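Long-range contact in anaerobically-induced outer membrane porin OprE (Pseudomonas aeruginosa, PDB 4FRX), which probably acts as a porin, a beta-barrel channel of the OprD family that lets solutes pass across the outer membrane: residues Thr401-Ser406 / Arg427-Tyr432. Residues are numbered along the deposited sequence; the frame is centred on the assembly and turned at random.
Sequences TWKNAS and RLIVSY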
ATOM      1  N   THR A 401      -1.364  19.281   1.515  1.00 10.94           N
ATOM      2  CA  THR A 401      -0.618  18.362   2.386  1.00 17.22           C
ATOM      3  C   THR A 401       0.898  18.504   2.245  1.00 13.96           C
ATOM      4  O   THR A 401       1.417  18.498   1.140  1.00 16.94           O
ATOM      5  CB  THR A 401      -1.008  16.895   2.104  1.00 17.78           C
ATOM      6  OG1 THR A 401      -2.407  16.734   2.328  1.00 19.60           O
ATOM      7  CG2 THR A 401      -0.242  15.942   3.020  1.00 18.72           C
ATOM      8  N   TRP A 402       1.589  18.653   3.371  1.00 11.13           N
ATOM      9  CA  TRP A 402       3.047  18.626   3.394  1.00 15.10           C
ATOM     10  C   TRP A 402       3.496  17.400   4.165  1.00 14.17           C
ATOM     11  O   TRP A 402       3.128  17.229   5.330  1.00  9.38           O
ATOM     12  CB  TRP A 402       3.597  19.879   4.086  1.00 12.18           C
ATOM     13  CG  TRP A 402       5.083  19.837   4.334  1.00 12.00           C
ATOM     14  CD1 TRP A 402       6.053  19.341   3.500  1.00  9.00           C
ATOM     15  CD2 TRP A 402       5.767  20.307   5.502  1.00 15.22           C
ATOM     16  NE1 TRP A 402       7.296  19.478   4.080  1.00 11.63           N
ATOM     17  CE2 TRP A 402       7.145  20.064   5.309  1.00 16.78           C
ATOM     18  CE3 TRP A 402       5.346  20.907   6.693  1.00 16.07           C
ATOM     19  CZ2 TRP A 402       8.106  20.413   6.261  1.00 16.72           C
ATOM     20  CZ3 TRP A 402       6.310  21.250   7.637  1.00 14.19           C
ATOM     21  CH2 TRP A 402       7.665  21.005   7.412  1.00 16.18           C
ATOM     22  N   LYS A 403       4.282  16.541   3.522  1.00 11.67           N
ATOM     23  CA  LYS A 403       4.868  15.399   4.224  1.00 10.42           C
ATOM     24  C   LYS A 403       6.377  15.555   4.206  1.00  9.47           C
ATOM     25  O   LYS A 403       6.953  15.791   3.149  1.00 11.57           O
ATOM     26  CB  LYS A 403       4.477  14.072   3.548  1.00 10.74           C
ATOM     27  CG  LYS A 403       2.965  13.775   3.554  1.00 13.20           C
ATOM     28  CD  LYS A 403       2.682  12.420   2.906  1.00 19.56           C
ATOM     29  CE  LYS A 403       1.199  12.096   2.928  1.00 36.69           C
ATOM     30  NZ  LYS A 403       0.605  12.187   4.290  1.00 39.51           N
ATOM     31  N   ASN A 404       7.020  15.430   5.365  1.00  9.46           N
ATOM     32  CA  ASN A 404       8.475  15.449   5.416  1.00 11.23           C
ATOM     33  C   ASN A 404       8.992  14.195   6.109  1.00  3.83           C
ATOM     34  O   ASN A 404       8.434  13.770   7.121  1.00  8.71           O
ATOM     35  CB  ASN A 404       8.962  16.694   6.163  1.00 15.31           C
ATOM     36  CG  ASN A 404      10.450  16.683   6.404  1.00 11.90           C
ATOM     37  OD1 ASN A 404      10.925  16.216   7.439  1.00 12.70           O
ATOM     38  ND2 ASN A 404      11.205  17.199   5.442  1.00 12.65           N
ATOM     39  N   ALA A 405      10.057  13.612   5.569  1.00  7.14           N
ATOM     40  CA  ALA A 405      10.677  12.452   6.188  1.00  8.31           C
ATOM     41  C   ALA A 405      12.196  12.602   6.281  1.00 10.87           C
ATOM     42  O   ALA A 405      12.831  13.124   5.362  1.00 11.91           O
ATOM     43  CB  ALA A 405      10.309  11.160   5.398  1.00  9.44           C
ATOM     44  N   SER A 406      12.767  12.147   7.394  1.00  9.46           N
ATOM     45  CA  SER A 406      14.217  11.999   7.520  1.00 10.78           C
ATOM     46  C   SER A 406      14.499  10.546   7.839  1.00 12.66           C
ATOM     47  O   SER A 406      13.914  10.001   8.769  1.00 11.76           O
ATOM     48  CB  SER A 406      14.781  12.874   8.644  1.00 12.59           C
ATOM     49  OG  SER A 406      14.781  14.234   8.288  1.00 23.03           O
ATOM     50  N   ARG A 427       7.227  16.026   0.368  1.00 15.14           N
ATOM     51  CA  ARG A 427       6.138  16.015  -0.596  1.00  9.91           C
ATOM     52  C   ARG A 427       5.194  17.182  -0.331  1.00  9.12           C
ATOM     53  O   ARG A 427       4.897  17.526   0.816  1.00 12.28           O
ATOM     54  CB  ARG A 427       5.357  14.708  -0.545  1.00  8.75           C
ATOM     55  CG  ARG A 427       6.192  13.477  -0.752  1.00 12.06           C
ATOM     56  CD  ARG A 427       5.307  12.239  -0.693  1.00 11.94           C
ATOM     57  NE  ARG A 427       6.086  11.035  -0.437  1.00 17.47           N
ATOM     58  CZ  ARG A 427       5.549   9.839  -0.221  1.00 17.36           C
ATOM     59  NH1 ARG A 427       4.234   9.694  -0.232  1.00 17.44           N
ATOM     60  NH2 ARG A 427       6.329   8.794   0.014  1.00 15.00           N
ATOM     61  N   LEU A 428       4.735  17.796  -1.413  1.00 10.13           N
ATOM     62  CA  LEU A 428       3.696  18.804  -1.338  1.00 13.64           C
ATOM     63  C   LEU A 428       2.585  18.357  -2.263  1.00 14.16           C
ATOM     64  O   LEU A 428       2.815  18.133  -3.458  1.00 14.29           O
ATOM     65  CB  LEU A 428       4.243  20.161  -1.783  1.00 16.83           C
ATOM     66  CG  LEU A 428       5.335  20.686  -0.849  1.00 18.56           C
ATOM     67  CD1 LEU A 428       5.955  21.975  -1.377  1.00 22.33           C
ATOM     68  CD2 LEU A 428       4.753  20.908   0.546  1.00 23.97           C
ATOM     69  N   ILE A 429       1.387  18.202  -1.707  1.00 14.26           N
ATOM     70  CA  ILE A 429       0.274  17.683  -2.475  1.00 10.84           C
ATOM     71  C   ILE A 429      -0.948  18.583  -2.334  1.00 17.83           C
ATOM     72  O   ILE A 429      -1.404  18.864  -1.222  1.00 16.89           O
ATOM     73  CB  ILE A 429      -0.117  16.226  -2.059  1.00 14.67           C
ATOM     74  CG1 ILE A 429       1.111  15.310  -1.973  1.00 14.95           C
ATOM     75  CG2 ILE A 429      -1.157  15.657  -3.026  1.00 13.33           C
ATOM     76  CD1 ILE A 429       1.548  14.991  -0.548  1.00 18.44           C
ATOM     77  N   VAL A 430      -1.471  19.031  -3.472  1.00 17.25           N
ATOM     78  CA  VAL A 430      -2.747  19.743  -3.492  1.00 14.31           C
ATOM     79  C   VAL A 430      -3.734  18.856  -4.228  1.00 15.72           C
ATOM     80  O   VAL A 430      -3.443  18.364  -5.318  1.00 15.81           O
ATOM     81  CB  VAL A 430      -2.613  21.104  -4.188  1.00 20.35           C
ATOM     82  CG1 VAL A 430      -3.961  21.848  -4.223  1.00 13.19           C
ATOM     83  CG2 VAL A 430      -1.543  21.925  -3.490  1.00 19.34           C
ATOM     84  N   SER A 431      -4.891  18.614  -3.619  1.00 10.50           N
ATOM     85  CA  SER A 431      -5.824  17.653  -4.181  1.00 13.80           C
ATOM     86  C   SER A 431      -7.251  18.175  -4.138  1.00 16.12           C
ATOM     87  O   SER A 431      -7.610  18.930  -3.242  1.00 17.91           O
ATOM     88  CB  SER A 431      -5.739  16.324  -3.436  1.00 18.97           C
ATOM     89  OG  SER A 431      -6.583  15.362  -4.055  1.00 28.08           O
ATOM     90  N   TYR A 432      -8.058  17.758  -5.107  1.00  9.79           N
ATOM     91  CA  TYR A 432      -9.457  18.174  -5.167  1.00  7.42           C
ATOM     92  C   TYR A 432     -10.244  17.124  -5.926  1.00 12.55           C
ATOM     93  O   TYR A 432      -9.864  16.728  -7.036  1.00 14.19           O
ATOM     94  CB  TYR A 432      -9.599  19.529  -5.850  1.00 13.60           C
ATOM     95  CG  TYR A 432     -11.012  20.065  -5.846  1.00 18.31           C
ATOM     96  CD1 TYR A 432     -11.559  20.631  -4.697  1.00 18.38           C
ATOM     97  CD2 TYR A 432     -11.803  20.001  -6.985  1.00 21.20           C
ATOM     98  CE1 TYR A 432     -12.861  21.125  -4.687  1.00 23.46           C
ATOM     99  CE2 TYR A 432     -13.107  20.485  -6.980  1.00 23.49           C
ATOM    100  CZ  TYR A 432     -13.628  21.047  -5.834  1.00 29.25           C
ATOM    101  OH  TYR A 432     -14.924  21.536  -5.834  1.00 27.92           O
TER
HETATM  102  O   HOH W   1      -3.502  17.117  -0.260  1.00 16.58           O
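K403 and R427 face each other as an antiparallel hydrogen-bonded pair; two residues back on one strand and two on along the other, T401 and I429 form a second such pair. In the first, K403 N donates to R427 O, while R427 N returns a nearly straight bond to K403 O (2.8 Å, 170° at the hydrogen). K403 CB and R427 CB lie 4.2 Å apart, and from there both long chains rise on the same face. Their like charges stay separated, K403 NZ and R427 NH1 being 6.3 Å apart, and each finds its own partner: K403 NZ bonds S385 OG, and R427 NE forms a salt bridge with E425. T401 and I429 stand side by side on this face. With OG1 of T401 beside the backbone N (chi1 -59°), CG2 is anti to N and packs 4.1 Å from I429 CD1, while OG1 shares a water with I429 O, to which the water donates. I429 O, already taken by T401 N at 2.8 Å, thus accepts two bonds.

On the other face, the non-hydrogen-bonded pair W402 and L428 meets through L428 CD2, 3.6 Å from W402 CD1. W402 NE1 bonds N426, and a bound C8E detergent lies about 5 Å from this side chain, consistent with the membrane-facing outside of the barrel. K403 and R427 are on the opposite face, probably the lumenal one, where both touch Q330 of a loop. Strands 399-409 and 423-434 are consecutive in the barrel wall, flanked by strand 377-389 beside the former and by the N-terminal strand 17-28, which closes the barrel, beside the latter.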